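Local atomic coordinates of regulatory protein cox (Enterobacteria phage P2, PDB entry 4LHF), a protein that binds DNA and represses the Pc promoter, which controls the genes for the immunity repressor and the integrase of the phage. Residues Asp10-Tyr14 and Gln15-Lys19; Val57-Pro60 and Ala61-Asn64; Gly65-Leu68 and Ala69-Arg73. One frame throughout, in Å; residues are numbered along the deposited sequence.

Interaction 1 of 3, residues Asp10-Tyr14 and Gln15-Lys19; sequences DAIPY and QEFAK
Ile12, in the middle of strand 11-13, puts its terminal methyl against the first turn of helix 14-21. CG1 lies between the backbone N and the carbonyl carbon (chi1 57°), and from there CD1 reaches Phe17 CB at 4.0 Å and Glu16 CG at 3.9 Å, coming in at the edge of the Phe17 ring, near its plane. Pro13 stands at the N-cap position. Its carbonyl oxygen takes the N-H of Phe17 in a nearly straight bond within the carbonyl plane, with 3.3 Å from Phe17 N to Pro13 O, while Glu16 N adds a weak, strongly bent one. Pro13 CB also meets the amide oxygen of Gln15, 3.2 Å from CB to OE1. Tyr14 opens the helix, and the Gln15 side chain folds back over one face of its ring. Bent at chi2 (94°), Gln15 sets CG 4.2 Å from the Tyr14 ring centroid in a CH-pi contact, and its amide stacks on the ring with the two planes 24° apart. The carbonyl of Tyr14 continues the helical pattern, binding Ala18 N at 2.9 Å from Tyr14 O, the donor lying above the carbonyl plane. Ahead of the turn, strand 11-13 pairs antiparallel with strand 54-58, Ile12 with Val57. Phe17 meets Trp62 of helix 59-72 edge-to-face. Tyr14 packs on Thr25, Val28 and Ile32 of helix 25-34 and Ala18 on Val28, consistent with helices 14-21 and 25-34 being the pair of the helix-turn-helix.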
ATOM      1  N   ASP A  10       0.366  -1.108  12.708  1.00 85.04           N
ATOM      2  CA  ASP A  10      -0.111  -0.291  11.599  1.00 79.54           C
ATOM      3  C   ASP A  10       0.950  -0.103  10.524  1.00 76.36           C
ATOM      4  O   ASP A  10       0.713   0.563   9.516  1.00 80.04           O
ATOM      5  CB  ASP A  10      -0.593   1.071  12.101  1.00 77.36           C
ATOM      6  CG  ASP A  10      -1.866   0.971  12.915  1.00 74.68           C
ATOM      7  OD1 ASP A  10      -2.579  -0.045  12.780  1.00 83.00           O
ATOM      8  OD2 ASP A  10      -2.157   1.909  13.686  1.00 90.83           O
ATOM      9  N   ALA A  11       2.122  -0.690  10.740  1.00 75.24           N
ATOM     10  CA  ALA A  11       3.205  -0.579   9.771  1.00 78.00           C
ATOM     11  C   ALA A  11       4.022  -1.858   9.670  1.00 72.13           C
ATOM     12  O   ALA A  11       4.315  -2.499  10.680  1.00 71.90           O
ATOM     13  CB  ALA A  11       4.103   0.597  10.105  1.00 76.17           C
ATOM     14  N   ILE A  12       4.385  -2.230   8.447  1.00 72.70           N
ATOM     15  CA  ILE A  12       5.251  -3.391   8.250  1.00 70.52           C
ATOM     16  C   ILE A  12       6.370  -3.075   7.270  1.00 73.31           C
ATOM     17  O   ILE A  12       6.163  -2.325   6.323  1.00 76.93           O
ATOM     18  CB  ILE A  12       4.477  -4.635   7.750  1.00 65.95           C
ATOM     19  CG1 ILE A  12       3.730  -4.330   6.450  1.00 67.31           C
ATOM     20  CG2 ILE A  12       3.521  -5.138   8.819  1.00 68.88           C
ATOM     21  CD1 ILE A  12       3.051  -5.539   5.843  1.00 63.79           C
ATOM     22  N   PRO A  13       7.565  -3.640   7.503  1.00 71.26           N
ATOM     23  CA  PRO A  13       8.696  -3.426   6.596  1.00 68.05           C
ATOM     24  C   PRO A  13       8.300  -3.774   5.169  1.00 75.45           C
ATOM     25  O   PRO A  13       7.538  -4.717   4.965  1.00 87.92           O
ATOM     26  CB  PRO A  13       9.745  -4.408   7.115  1.00 75.65           C
ATOM     27  CG  PRO A  13       9.429  -4.549   8.560  1.00 66.32           C
ATOM     28  CD  PRO A  13       7.931  -4.499   8.641  1.00 76.92           C
ATOM     29  N   TYR A  14       8.805  -3.014   4.203  1.00 76.50           N
ATOM     30  CA  TYR A  14       8.341  -3.117   2.821  1.00 77.05           C
ATOM     31  C   TYR A  14       8.583  -4.491   2.194  1.00 78.51           C
ATOM     32  O   TYR A  14       7.966  -4.836   1.185  1.00 83.79           O
ATOM     33  CB  TYR A  14       8.959  -2.012   1.958  1.00 75.45           C
ATOM     34  CG  TYR A  14      10.396  -2.255   1.560  1.00 86.49           C
ATOM     35  CD1 TYR A  14      10.716  -2.670   0.275  1.00 81.51           C
ATOM     36  CD2 TYR A  14      11.434  -2.060   2.463  1.00 83.14           C
ATOM     37  CE1 TYR A  14      12.022  -2.888  -0.101  1.00 85.22           C
ATOM     38  CE2 TYR A  14      12.749  -2.278   2.096  1.00 78.08           C
ATOM     39  CZ  TYR A  14      13.036  -2.693   0.811  1.00 88.98           C
ATOM     40  OH  TYR A  14      14.340  -2.911   0.434  1.00101.93           O
ATOM     41  N   GLN A  15       9.474  -5.273   2.796  1.00 82.91           N
ATOM     42  CA  GLN A  15       9.743  -6.627   2.321  1.00 80.39           C
ATOM     43  C   GLN A  15       8.573  -7.558   2.630  1.00 83.89           C
ATOM     44  O   GLN A  15       8.182  -8.379   1.799  1.00 81.51           O
ATOM     45  CB  GLN A  15      11.022  -7.177   2.950  1.00 83.19           C
ATOM     46  CG  GLN A  15      12.248  -6.308   2.738  1.00 76.75           C
ATOM     47  CD  GLN A  15      12.486  -5.348   3.887  1.00 77.00           C
ATOM     48  OE1 GLN A  15      11.548  -4.773   4.438  1.00 82.62           O
ATOM     49  NE2 GLN A  15      13.749  -5.178   4.261  1.00 82.18           N
ATOM     50  N   GLU A  16       8.022  -7.427   3.833  1.00 75.71           N
ATOM     51  CA  GLU A  16       6.850  -8.197   4.232  1.00 76.06           C
ATOM     52  C   GLU A  16       5.647  -7.805   3.381  1.00 77.43           C
ATOM     53  O   GLU A  16       4.866  -8.661   2.952  1.00 82.45           O
ATOM     54  CB  GLU A  16       6.542  -7.973   5.713  1.00 75.06           C
ATOM     55  CG  GLU A  16       5.286  -8.679   6.208  1.00 95.26           C
ATOM     56  CD  GLU A  16       5.457 -10.185   6.340  1.00 99.74           C
ATOM     57  OE1 GLU A  16       6.598 -10.681   6.213  1.00104.42           O
ATOM     58  OE2 GLU A  16       4.442 -10.874   6.575  1.00110.14           O
ATOM     59  N   PHE A  17       5.508  -6.504   3.141  1.00 73.53           N
ATOM     60  CA  PHE A  17       4.459  -5.986   2.274  1.00 77.09           C
ATOM     61  C   PHE A  17       4.624  -6.550   0.868  1.00 65.10           C
ATOM     62  O   PHE A  17       3.644  -6.833   0.179  1.00 77.59           O
ATOM     63  CB  PHE A  17       4.502  -4.457   2.239  1.00 75.08           C
ATOM     64  CG  PHE A  17       3.385  -3.838   1.451  1.00 73.75           C
ATOM     65  CD1 PHE A  17       2.144  -3.636   2.029  1.00 73.50           C
ATOM     66  CD2 PHE A  17       3.577  -3.450   0.135  1.00 78.03           C
ATOM     67  CE1 PHE A  17       1.113  -3.065   1.309  1.00 64.96           C
ATOM     68  CE2 PHE A  17       2.550  -2.879  -0.591  1.00 77.57           C
ATOM     69  CZ  PHE A  17       1.317  -2.686  -0.003  1.00 71.27           C
ATOM     70  N   ALA A  18       5.877  -6.714   0.454  1.00 77.03           N
ATOM     71  CA  ALA A  18       6.190  -7.322  -0.829  1.00 67.28           C
ATOM     72  C   ALA A  18       5.729  -8.773  -0.849  1.00 67.35           C
ATOM     73  O   ALA A  18       5.174  -9.240  -1.843  1.00 80.13           O
ATOM     74  CB  ALA A  18       7.679  -7.240  -1.105  1.00 75.90           C
ATOM     75  N   LYS A  19       5.968  -9.482   0.252  1.00 69.75           N
ATOM     76  CA  LYS A  19       5.530 -10.867   0.369  1.00 71.78           C
ATOM     77  C   LYS A  19       4.011 -10.970   0.299  1.00 77.27           C
ATOM     78  O   LYS A  19       3.471 -11.941  -0.232  1.00 80.13           O
ATOM     79  CB  LYS A  19       6.014 -11.495   1.678  1.00 76.05           C
ATOM     80  CG  LYS A  19       7.519 -11.518   1.864  1.00 90.22           C
ATOM     81  CD  LYS A  19       7.911 -12.518   2.938  1.00 96.00           C
ATOM     82  CE  LYS A  19       9.325 -12.281   3.439  1.00 95.25           C
ATOM     83  NZ  LYS A  19       9.392 -11.155   4.416  1.00 93.52           N
TER

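Interaction 2 of 3, residues Val57-Pro60 and Ala61-Asn64; sequences VYLP and AWNN
Tyr58 and Ala61 meet at the start of helix 59-72, where the edge of the tyrosine ring comes against the alanine methyl, 3.8 Å from Tyr58 CD2 to Ala61 CB. Pro60 fits over the same ring: its CD lies above the centre of one face, 3.8 Å from the plane. With CG anti to the backbone N (chi1 -169°), Tyr58 carries its ring alongside the first helical residues, so that proline and alanine border it at a face and an edge. Leu59 and Trp62 touch more loosely, the leucine CD2 standing 4.5 Å from the indole CD1. Tyr58 holds the N-cap position of the helix, and its carbonyl oxygen receives Trp62 N in a weak bond of 3.4 Å. The following two helical bonds are firmer. Asn63 N lies nearly along the C=O axis of Leu59, 2.9 Å from Leu59 O, and Asn64 N reaches Pro60 O at the same 2.9 Å, tilted 24° from the carbonyl plane. Pro60 lacks an N-H, which costs nothing in a first turn, where backbone N-H groups have no helical carbonyl one turn earlier to bind. Here the strand 54-58 of the three-stranded antiparallel sheet passes straight into the long helix. Backbone bonds hold the junction on both flanks: Leu59 with Asp10, just ahead of strand 11-13, and Tyr58 with Pro38, just ahead of strand 39-42. Trp62 packs on Leu37 and Pro38, while Ala61 rests on Pro38 and Pro60 on Asp10.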
ATOM      1  N   VAL A  57       5.834   0.313   5.296  1.00 78.49           N
ATOM      2  CA  VAL A  57       4.538   0.694   4.759  1.00 70.88           C
ATOM      3  C   VAL A  57       3.530   0.881   5.886  1.00 71.12           C
ATOM      4  O   VAL A  57       3.356  -0.005   6.735  1.00 84.40           O
ATOM      5  CB  VAL A  57       4.013  -0.346   3.759  1.00 75.93           C
ATOM      6  CG1 VAL A  57       2.618   0.031   3.292  1.00 71.09           C
ATOM      7  CG2 VAL A  57       4.962  -0.462   2.580  1.00 71.60           C
ATOM      8  N   TYR A  58       2.890   2.049   5.889  1.00 73.22           N
ATOM      9  CA  TYR A  58       1.864   2.393   6.864  1.00 72.72           C
ATOM     10  C   TYR A  58       0.507   1.958   6.330  1.00 72.71           C
ATOM     11  O   TYR A  58      -0.003   2.526   5.365  1.00 86.87           O
ATOM     12  CB  TYR A  58       1.879   3.899   7.125  1.00 64.65           C
ATOM     13  CG  TYR A  58       1.039   4.336   8.302  1.00 64.05           C
ATOM     14  CD1 TYR A  58       1.360   3.941   9.593  1.00 69.71           C
ATOM     15  CD2 TYR A  58      -0.062   5.162   8.125  1.00 70.08           C
ATOM     16  CE1 TYR A  58       0.599   4.343  10.673  1.00 83.47           C
ATOM     17  CE2 TYR A  58      -0.829   5.572   9.199  1.00 63.03           C
ATOM     18  CZ  TYR A  58      -0.495   5.159  10.470  1.00 76.75           C
ATOM     19  OH  TYR A  58      -1.255   5.563  11.544  1.00 84.57           O
ATOM     20  N   LEU A  59      -0.072   0.948   6.969  1.00 73.62           N
ATOM     21  CA  LEU A  59      -1.259   0.262   6.454  1.00 72.42           C
ATOM     22  C   LEU A  59      -2.608   1.005   6.504  1.00 69.76           C
ATOM     23  O   LEU A  59      -3.419   0.847   5.591  1.00 74.36           O
ATOM     24  CB  LEU A  59      -1.383  -1.121   7.101  1.00 83.12           C
ATOM     25  CG  LEU A  59      -0.165  -2.014   6.858  1.00 64.85           C
ATOM     26  CD1 LEU A  59      -0.220  -3.275   7.704  1.00 61.55           C
ATOM     27  CD2 LEU A  59      -0.072  -2.362   5.385  1.00 60.16           C
ATOM     28  N   PRO A  60      -2.871   1.786   7.571  1.00 69.23           N
ATOM     29  CA  PRO A  60      -4.137   2.533   7.571  1.00 77.28           C
ATOM     30  C   PRO A  60      -4.282   3.469   6.375  1.00 78.84           C
ATOM     31  O   PRO A  60      -5.347   3.515   5.758  1.00 85.84           O
ATOM     32  CB  PRO A  60      -4.055   3.348   8.863  1.00 68.69           C
ATOM     33  CG  PRO A  60      -3.220   2.520   9.760  1.00 57.70           C
ATOM     34  CD  PRO A  60      -2.193   1.873   8.878  1.00 66.20           C
ATOM     35  N   ALA A  61      -3.220   4.200   6.054  1.00 75.27           N
ATOM     36  CA  ALA A  61      -3.228   5.101   4.910  1.00 65.53           C
ATOM     37  C   ALA A  61      -3.451   4.325   3.617  1.00 71.99           C
ATOM     38  O   ALA A  61      -4.203   4.755   2.740  1.00 88.36           O
ATOM     39  CB  ALA A  61      -1.925   5.877   4.840  1.00 57.70           C
ATOM     40  N   TRP A  62      -2.796   3.173   3.518  1.00 71.99           N
ATOM     41  CA  TRP A  62      -2.890   2.311   2.346  1.00 62.70           C
ATOM     42  C   TRP A  62      -4.319   1.834   2.115  1.00 70.44           C
ATOM     43  O   TRP A  62      -4.882   2.025   1.035  1.00 81.31           O
ATOM     44  CB  TRP A  62      -1.932   1.125   2.505  1.00 72.19           C
ATOM     45  CG  TRP A  62      -2.102   0.015   1.511  1.00 72.41           C
ATOM     46  CD1 TRP A  62      -2.512  -1.261   1.773  1.00 70.09           C
ATOM     47  CD2 TRP A  62      -1.850   0.073   0.101  1.00 66.77           C
ATOM     48  NE1 TRP A  62      -2.535  -1.998   0.616  1.00 70.13           N
ATOM     49  CE2 TRP A  62      -2.135  -1.204  -0.423  1.00 69.23           C
ATOM     50  CE3 TRP A  62      -1.417   1.079  -0.766  1.00 75.47           C
ATOM     51  CZ2 TRP A  62      -2.001  -1.498  -1.780  1.00 72.12           C
ATOM     52  CZ3 TRP A  62      -1.285   0.785  -2.110  1.00 72.36           C
ATOM     53  CH2 TRP A  62      -1.576  -0.495  -2.604  1.00 77.40           C
ATOM     54  N   ASN A  63      -4.915   1.236   3.142  1.00 80.02           N
ATOM     55  CA  ASN A  63      -6.259   0.680   3.025  1.00 80.62           C
ATOM     56  C   ASN A  63      -7.360   1.731   2.903  1.00 73.42           C
ATOM     57  O   ASN A  63      -8.317   1.547   2.147  1.00 81.67           O
ATOM     58  CB  ASN A  63      -6.545  -0.279   4.179  1.00 68.64           C
ATOM     59  CG  ASN A  63      -5.710  -1.544   4.100  1.00 75.28           C
ATOM     60  OD1 ASN A  63      -5.612  -2.170   3.043  1.00 72.65           O
ATOM     61  ND2 ASN A  63      -5.086  -1.915   5.212  1.00 73.75           N
ATOM     62  N   ASN A  64      -7.224   2.831   3.639  1.00 72.65           N
ATOM     63  CA  ASN A  64      -8.151   3.947   3.489  1.00 80.14           C
ATOM     64  C   ASN A  64      -8.051   4.554   2.094  1.00 81.04           C
ATOM     65  O   ASN A  64      -9.049   5.000   1.527  1.00 86.44           O
ATOM     66  CB  ASN A  64      -7.906   5.014   4.555  1.00 86.27           C
ATOM     67  CG  ASN A  64      -8.205   4.515   5.955  1.00105.04           C
ATOM     68  OD1 ASN A  64      -8.957   3.558   6.134  1.00106.16           O
ATOM     69  ND2 ASN A  64      -7.616   5.163   6.955  1.00 99.98           N
TER

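Interaction 3 of 3, residues Gly65-Leu68 and Ala69-Arg73; sequences GLKL and AYESR
Lys67 and Glu71, one helical turn apart, lie side by side and point the same way along the surface of helix 59-72. Their contact runs through the carbon chain of the lysine: Glu71 OE2 comes 3.8 Å from Lys67 CG and just as near to Lys67 CE. The charged ends do not meet, Lys67 NZ staying 5.0 Å from Glu71 OE2. Both chains are extended beyond CG. Lys67 has CG anti to its own N (chi1 -168°), whereas in Glu71 CG sits beside the backbone N (chi1 -70°), which lays it against the preceding turn, with CG 3.3 Å from Lys67 O.

The backbone bonds form a regular helical ladder. Ala69 N binds Gly65 O and Tyr70 N binds Leu66 O, followed by Glu71 N to Lys67 O at 2.9 Å between N and O. The bonds weaken from Leu68 O onward: Ser72 N binds Leu68 O weakly and at a bent angle, and Glu71 N adds a second weak bond to the same oxygen. The hydroxyl of Ser72 also turns back, donating a weak bond of 3.3 Å from OG to Ala69 O.

Several beta carbons pack against carbonyl oxygens of the preceding turn. Ala69 CB lies 3.4 Å from Gly65 O, and Tyr70 CB is equally close to Leu66 O. Farther out, the Tyr70 hydroxyl has a weak hydrogen bond with Trp81 NE1, beyond helix 75-80.

Most of the touching residues are exposed. This part of helix 59-72 probably depends mainly on its main-chain bonds, since the side chains across the contact form no hydrogen bond or salt bridge, with the opposite charges of Lys67 and Glu71 probably giving a modest, through-space attraction.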
ATOM      1  N   GLY A  65      -6.841   4.554   1.543  1.00 88.43           N
ATOM      2  CA  GLY A  65      -6.614   5.025   0.188  1.00 89.31           C
ATOM      3  C   GLY A  65      -7.284   4.132  -0.841  1.00 83.01           C
ATOM      4  O   GLY A  65      -7.961   4.616  -1.751  1.00 84.04           O
ATOM      5  N   LEU A  66      -7.095   2.824  -0.696  1.00 80.15           N
ATOM      6  CA  LEU A  66      -7.757   1.851  -1.558  1.00 80.22           C
ATOM      7  C   LEU A  66      -9.276   1.993  -1.474  1.00 89.04           C
ATOM      8  O   LEU A  66      -9.977   1.869  -2.479  1.00 87.08           O
ATOM      9  CB  LEU A  66      -7.349   0.434  -1.160  1.00 80.05           C
ATOM     10  CG  LEU A  66      -5.869   0.076  -1.281  1.00 77.89           C
ATOM     11  CD1 LEU A  66      -5.588  -1.215  -0.539  1.00 80.83           C
ATOM     12  CD2 LEU A  66      -5.481  -0.043  -2.740  1.00 72.08           C
ATOM     13  N   LYS A  67      -9.776   2.251  -0.267  1.00 91.03           N
ATOM     14  CA  LYS A  67     -11.211   2.405  -0.028  1.00 82.83           C
ATOM     15  C   LYS A  67     -11.747   3.640  -0.747  1.00 82.72           C
ATOM     16  O   LYS A  67     -12.749   3.560  -1.463  1.00 87.11           O
ATOM     17  CB  LYS A  67     -11.491   2.509   1.473  1.00 73.11           C
ATOM     18  CG  LYS A  67     -12.968   2.373   1.868  1.00 70.64           C
ATOM     19  CD  LYS A  67     -13.166   2.758   3.346  1.00 80.63           C
ATOM     20  CE  LYS A  67     -14.386   2.044   3.950  1.00105.38           C
ATOM     21  NZ  LYS A  67     -14.538   2.251   5.437  1.00126.35           N
ATOM     22  N   LEU A  68     -11.079   4.776  -0.547  1.00 78.41           N
ATOM     23  CA  LEU A  68     -11.436   6.009  -1.240  1.00 72.90           C
ATOM     24  C   LEU A  68     -11.463   5.791  -2.747  1.00 79.46           C
ATOM     25  O   LEU A  68     -12.427   6.157  -3.428  1.00 94.85           O
ATOM     26  CB  LEU A  68     -10.426   7.110  -0.913  1.00 81.09           C
ATOM     27  CG  LEU A  68     -10.725   8.083   0.230  1.00 82.81           C
ATOM     28  CD1 LEU A  68      -9.496   8.274   1.109  1.00100.78           C
ATOM     29  CD2 LEU A  68     -11.189   9.423  -0.324  1.00 91.45           C
ATOM     30  N   ALA A  69     -10.395   5.182  -3.254  1.00 84.62           N
ATOM     31  CA  ALA A  69     -10.253   4.914  -4.678  1.00 89.80           C
ATOM     32  C   ALA A  69     -11.385   4.049  -5.223  1.00 85.91           C
ATOM     33  O   ALA A  69     -11.913   4.317  -6.303  1.00 97.60           O
ATOM     34  CB  ALA A  69      -8.909   4.265  -4.951  1.00 88.38           C
ATOM     35  N   TYR A  70     -11.755   3.010  -4.482  1.00 78.18           N
ATOM     36  CA  TYR A  70     -12.791   2.103  -4.957  1.00 80.37           C
ATOM     37  C   TYR A  70     -14.190   2.692  -4.824  1.00 90.27           C
ATOM     38  O   TYR A  70     -15.104   2.303  -5.547  1.00 92.37           O
ATOM     39  CB  TYR A  70     -12.717   0.755  -4.241  1.00 76.43           C
ATOM     40  CG  TYR A  70     -13.766  -0.227  -4.717  1.00 74.66           C
ATOM     41  CD1 TYR A  70     -13.600  -0.925  -5.905  1.00 74.84           C
ATOM     42  CD2 TYR A  70     -14.924  -0.446  -3.984  1.00 58.02           C
ATOM     43  CE1 TYR A  70     -14.555  -1.818  -6.347  1.00 68.00           C
ATOM     44  CE2 TYR A  70     -15.885  -1.337  -4.419  1.00 64.98           C
ATOM     45  CZ  TYR A  70     -15.694  -2.020  -5.600  1.00 67.04           C
ATOM     46  OH  TYR A  70     -16.646  -2.911  -6.041  1.00 82.62           O
ATOM     47  N   GLU A  71     -14.361   3.626  -3.895  1.00 89.67           N
ATOM     48  CA  GLU A  71     -15.661   4.263  -3.718  1.00 85.44           C
ATOM     49  C   GLU A  71     -15.867   5.438  -4.671  1.00101.75           C
ATOM     50  O   GLU A  71     -17.003   5.832  -4.942  1.00 94.53           O
ATOM     51  CB  GLU A  71     -15.846   4.732  -2.277  1.00 88.80           C
ATOM     52  CG  GLU A  71     -16.010   3.606  -1.279  1.00 80.47           C
ATOM     53  CD  GLU A  71     -16.143   4.108   0.145  1.00 92.17           C
ATOM     54  OE1 GLU A  71     -15.856   5.300   0.388  1.00 79.29           O
ATOM     55  OE2 GLU A  71     -16.540   3.308   1.020  1.00101.15           O
ATOM     56  N   SER A  72     -14.769   5.989  -5.181  1.00101.52           N
ATOM     57  CA  SER A  72     -14.845   7.183  -6.022  1.00 97.16           C
ATOM     58  C   SER A  72     -15.227   6.890  -7.475  1.00105.07           C
ATOM     59  O   SER A  72     -15.629   7.793  -8.207  1.00126.76           O
ATOM     60  CB  SER A  72     -13.529   7.962  -5.979  1.00100.40           C
ATOM     61  OG  SER A  72     -12.624   7.482  -6.957  1.00109.65           O
ATOM     62  N   ARG A  73     -15.088   5.639  -7.900  1.00107.50           N
ATOM     63  CA  ARG A  73     -15.533   5.261  -9.236  1.00103.90           C
ATOM     64  C   ARG A  73     -17.058   5.231  -9.270  1.00107.36           C
ATOM     65  O   ARG A  73     -17.698   5.003  -8.242  1.00114.91           O
ATOM     66  CB  ARG A  73     -14.929   3.919  -9.665  1.00100.51           C
ATOM     67  CG  ARG A  73     -14.659   2.958  -8.529  1.00103.93           C
ATOM     68  CD  ARG A  73     -13.251   2.396  -8.613  1.00 89.34           C
ATOM     69  NE  ARG A  73     -12.943   1.918  -9.956  1.00106.69           N
ATOM     70  CZ  ARG A  73     -13.307   0.729 -10.423  1.00105.03           C
ATOM     71  NH1 ARG A  73     -13.983  -0.108  -9.647  1.00110.53           N
ATOM     72  NH2 ARG A  73     -12.982   0.369 -11.658  1.00 91.62           N
TER

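Overall arrangement
From the N terminus, interaction 1 turns strand 11-13 into helix 14-21. The chain then runs through helix 25-34 and strand 39-42 before strand 54-58 leads into interaction 2, the start of helix 59-72, which interaction 3 carries onward. All three are local contacts in series; none nests in or crosses another. Interactions 1 and 2 meet along the pairing of strands 11-13 and 54-58 and just past its end, where Asp10 O lies 2.7 Å from Leu59 N, a probable hydrogen bond. Interaction 3 shares only the helix with interaction 2 and extends away from the core, its centre about 22 Å from that of interaction 1.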